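Local atomic coordinates of capsular polysaccharide biosynthesis protein (Burkholderia pseudomallei, PDB entry 4BQN), a protein that binds coenzyme A and probably acts as an acetyltransferase in the biosynthesis of capsular polysaccharide. Residues M98-Y103 with A188-K193. The protein carries 1 engineered substitution. Residues are numbered along the deposited sequence; the frame is centred on the assembly and turned at random. Where two conformers were deposited one is given.
Sequences MHWEGY and ANCRQK. With COA (coenzyme A), chain C.
With chi1 at -60°, the ring of Tyr103 stands beside its own backbone N and carries its hydroxyl to the turn that follows helix 183-189, while Trp100, its CG swung opposite the backbone N (chi1 -176°), brings the indole to the thiol of Cys190. Two main-chain carbonyls converge on the phenol oxygen: Tyr103 OH is 2.8 Å from Cys190 O and 2.9 Å from Lys193 O, and the backbone N of Leu195 is hydrogen-bonded to it. Cys190 O comes in at the edge of the phenol ring, near its plane, and Cys190 CB lies off that plane, 3.5 Å from Tyr103 OH. The thiol approaches the six-membered ring of the indole, Cys190 SG lying 3.9 Å from Trp100 CZ2, an oblique sulfur-aromatic contact. Phe196 meets the Trp100 ring at a shallow angle, and Cys160 and Val161 of helix 153-167 also touch it.

This contact ties the loop after strand 91-94, an edge strand of the four-stranded parallel sheet, to the end of helix 183-189, and the loop's other side forms part of the coenzyme A pocket. There the His99 imidazole lies with one face over the adenine, COA C4A sitting 3.6 Å above the ring plane and over its centre. His99 NE2 donates to Glu101 OE2 at 2.8 Å, almost straight (173°), on the anti lone pair of Glu101 OE2; this His-carboxylate hydrogen bond, lying in the ring plane, helps to set the rotation of the stacked ring. Glu101 OE1 forms a salt bridge with Arg299, so the carboxylate that helps to orient His99 is itself held from its second oxygen.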
loop_
_atom_site.group_PDB
_atom_site.type_symbol
_atom_site.label_atom_id
_atom_site.label_comp_id
_atom_site.label_asym_id
_atom_site.label_seq_id
_atom_site.Cartn_x
_atom_site.Cartn_y
_atom_site.Cartn_z
ATOM N N MET A 98 -2.353 1.070 -4.731
ATOM C CA MET A 98 -1.643 -0.194 -4.790
ATOM C C MET A 98 -1.584 -0.830 -3.397
ATOM O O MET A 98 -0.905 -0.328 -2.503
ATOM C CB MET A 98 -0.239 0.035 -5.355
ATOM C CG MET A 98 -0.263 0.546 -6.775
ATOM S SD MET A 98 1.324 1.164 -7.365
ATOM C CE MET A 98 1.295 2.830 -6.690
ATOM N N HIS A 99 -2.269 -1.955 -3.232
ATOM C CA HIS A 99 -2.331 -2.684 -1.974
ATOM C C HIS A 99 -2.213 -4.158 -2.336
ATOM O O HIS A 99 -2.880 -4.633 -3.266
ATOM C CB HIS A 99 -3.633 -2.340 -1.250
ATOM C CG HIS A 99 -3.861 -3.082 0.028
ATOM N ND1 HIS A 99 -3.938 -2.450 1.253
ATOM C CD2 HIS A 99 -4.086 -4.398 0.267
ATOM C CE1 HIS A 99 -4.200 -3.346 2.187
ATOM N NE2 HIS A 99 -4.288 -4.537 1.617
ATOM N N TRP A 100 -1.343 -4.870 -1.633
ATOM C CA TRP A 100 -1.055 -6.261 -1.971
ATOM C C TRP A 100 -0.531 -6.961 -0.737
ATOM O O TRP A 100 0.550 -6.619 -0.250
ATOM C CB TRP A 100 0.001 -6.299 -3.079
ATOM C CG TRP A 100 0.321 -7.655 -3.591
ATOM C CD1 TRP A 100 1.365 -8.468 -3.214
ATOM C CD2 TRP A 100 -0.371 -8.346 -4.642
ATOM N NE1 TRP A 100 1.344 -9.634 -3.956
ATOM C CE2 TRP A 100 0.285 -9.589 -4.829
ATOM C CE3 TRP A 100 -1.491 -8.045 -5.436
ATOM C CZ2 TRP A 100 -0.127 -10.512 -5.790
ATOM C CZ3 TRP A 100 -1.900 -8.962 -6.393
ATOM C CH2 TRP A 100 -1.228 -10.189 -6.551
ATOM N N GLU A 101 -1.279 -7.946 -0.242
ATOM C CA GLU A 101 -0.928 -8.675 0.993
ATOM C C GLU A 101 -0.137 -9.954 0.711
ATOM O O GLU A 101 0.163 -10.707 1.623
ATOM C CB GLU A 101 -2.192 -8.971 1.815
ATOM C CG GLU A 101 -2.851 -7.691 2.279
ATOM C CD GLU A 101 -4.192 -7.908 2.920
ATOM O OE1 GLU A 101 -4.427 -9.009 3.456
ATOM O OE2 GLU A 101 -5.000 -6.966 2.874
ATOM N N GLY A 102 0.210 -10.200 -0.552
ATOM C CA GLY A 102 0.761 -11.496 -0.907
ATOM C C GLY A 102 2.113 -11.819 -0.308
ATOM O O GLY A 102 2.419 -12.984 -0.107
ATOM N N TYR A 103 2.931 -10.820 0.008
ATOM C CA TYR A 103 4.207 -11.133 0.664
ATOM C C TYR A 103 4.051 -11.384 2.153
ATOM O O TYR A 103 4.808 -12.173 2.738
ATOM C CB TYR A 103 5.214 -10.008 0.482
ATOM C CG TYR A 103 5.536 -9.735 -0.957
ATOM C CD1 TYR A 103 6.347 -10.600 -1.690
ATOM C CD2 TYR A 103 5.059 -8.582 -1.588
ATOM C CE1 TYR A 103 6.642 -10.345 -3.029
ATOM C CE2 TYR A 103 5.346 -8.320 -2.916
ATOM C CZ TYR A 103 6.149 -9.187 -3.624
ATOM O OH TYR A 103 6.430 -8.892 -4.931
ATOM N N ALA A 188 2.093 -10.982 -12.239
ATOM C CA ALA A 188 3.074 -11.678 -13.059
ATOM C C ALA A 188 4.483 -11.597 -12.490
ATOM O O ALA A 188 5.291 -12.482 -12.737
ATOM C CB ALA A 188 3.041 -11.160 -14.490
ATOM N N ASN A 189 4.773 -10.553 -11.713
ATOM C CA ASN A 189 6.137 -10.323 -11.253
ATOM C C ASN A 189 6.377 -10.517 -9.764
ATOM O O ASN A 189 7.525 -10.485 -9.341
ATOM C CB ASN A 189 6.585 -8.912 -11.634
ATOM C CG ASN A 189 6.783 -8.756 -13.112
ATOM O OD1 ASN A 189 7.877 -9.006 -13.625
ATOM N ND2 ASN A 189 5.722 -8.374 -13.814
ATOM N N CYS A 190 5.313 -10.707 -8.979
ATOM C CA CYS A 190 5.441 -10.619 -7.523
ATOM C C CYS A 190 6.386 -11.663 -6.925
ATOM O O CYS A 190 7.067 -11.378 -5.928
ATOM C CB CYS A 190 4.069 -10.660 -6.837
ATOM S SG CYS A 190 3.128 -12.181 -7.052
ATOM N N ARG A 191 6.468 -12.852 -7.530
ATOM C CA ARG A 191 7.335 -13.883 -6.966
ATOM C C ARG A 191 8.784 -13.736 -7.399
ATOM O O ARG A 191 9.676 -14.310 -6.766
ATOM C CB ARG A 191 6.801 -15.274 -7.274
ATOM C CG ARG A 191 5.410 -15.486 -6.702
ATOM C CD ARG A 191 5.078 -16.951 -6.537
ATOM N NE ARG A 191 3.636 -17.149 -6.508
ATOM C CZ ARG A 191 3.047 -18.336 -6.539
ATOM N NH1 ARG A 191 3.784 -19.442 -6.570
ATOM N NH2 ARG A 191 1.720 -18.413 -6.534
ATOM N N GLN A 192 9.006 -12.956 -8.458
ATOM C CA GLN A 192 10.336 -12.796 -9.036
ATOM C C GLN A 192 11.055 -11.560 -8.518
ATOM O O GLN A 192 12.287 -11.552 -8.413
ATOM C CB GLN A 192 10.243 -12.712 -10.560
ATOM C CG GLN A 192 9.896 -14.031 -11.243
ATOM C CD GLN A 192 8.431 -14.400 -11.102
ATOM O OE1 GLN A 192 7.562 -13.531 -11.102
ATOM N NE2 GLN A 192 8.153 -15.689 -10.971
ATOM N N LYS A 193 10.277 -10.522 -8.207
ATOM C CA LYS A 193 10.796 -9.215 -7.800
ATOM C C LYS A 193 10.001 -8.752 -6.597
ATOM O O LYS A 193 8.785 -8.899 -6.569
ATOM C CB LYS A 193 10.597 -8.184 -8.920
ATOM C CG LYS A 193 11.424 -8.424 -10.161
ATOM C CD LYS A 193 10.903 -7.586 -11.319
ATOM C CE LYS A 193 11.135 -8.302 -12.639
ATOM N NZ LYS A 193 10.370 -9.579 -12.748
HETATM N N1A COA C . -7.094 -5.298 -0.619
HETATM C C2A COA C . -7.506 -5.301 0.674
HETATM N N3A COA C . -7.745 -4.170 1.360
HETATM C C4A COA C . -7.609 -2.975 0.741
HETATM C C5A COA C . -7.179 -2.903 -0.651
HETATM C C6A COA C . -6.919 -4.166 -1.329
HETATM N N6A COA C . -6.509 -4.169 -2.615
HETATM N N7A COA C . -7.120 -1.599 -1.010
HETATM C C8A COA C . -7.500 -0.885 0.078
HETATM N N9A COA C . -7.762 -1.707 1.119
HETATM C C1B COA C . -8.249 -1.353 2.459
HETATM C C2B COA C . -7.737 -0.038 3.017
HETATM O O2B COA C . -6.486 -0.230 3.679
HETATM C C3B COA C . -8.877 0.308 3.961
HETATM O O3B COA C . -8.723 -0.526 5.125
HETATM P P3B COA C . -9.554 -0.278 6.480
HETATM O O7A COA C . -8.937 -1.258 7.446
HETATM O O8A COA C . -9.279 1.159 6.831
HETATM O O9A COA C . -11.001 -0.559 6.150
HETATM C C4B COA C . -10.114 -0.159 3.195
HETATM O O4B COA C . -9.657 -1.166 2.290
HETATM C C5B COA C . -10.830 0.950 2.422
HETATM O O5B COA C . -9.871 1.549 1.560
HETATM P P1A COA C . -10.187 1.873 0.038
HETATM O O1A COA C . -8.896 2.342 -0.564
HETATM O O2A COA C . -10.881 0.719 -0.622
HETATM O O3A COA C . -11.255 3.063 0.042
HETATM P P2A COA C . -11.301 4.559 0.640
HETATM O O4A COA C . -12.375 4.582 1.699
HETATM O O5A COA C . -11.473 5.458 -0.553
HETATM O O6A COA C . -9.899 4.825 1.345
HETATM C CBP COA C . -7.566 5.237 1.717
HETATM C CCP COA C . -8.694 5.267 0.688
HETATM C CDP COA C . -6.258 5.690 1.079
HETATM C CEP COA C . -7.898 6.245 2.805
HETATM C CAP COA C . -7.466 3.792 2.272
HETATM O OAP COA C . -6.957 2.919 1.262
HETATM C C9P COA C . -6.657 3.572 3.540
HETATM O O9P COA C . -7.167 3.752 4.638
HETATM N N8P COA C . -5.404 3.120 3.423
HETATM C C7P COA C . -4.576 2.817 4.583
HETATM C C6P COA C . -4.022 4.028 5.312
HETATM C C5P COA C . -3.147 4.794 4.356
HETATM O O5P COA C . -3.601 5.685 3.656
HETATM N N4P COA C . -1.879 4.427 4.338
HETATM C C3P COA C . -0.924 5.061 3.473
HETATM C C2P COA C . -0.275 4.023 2.587
HETATM S S1P COA C . 0.394 4.848 1.197
#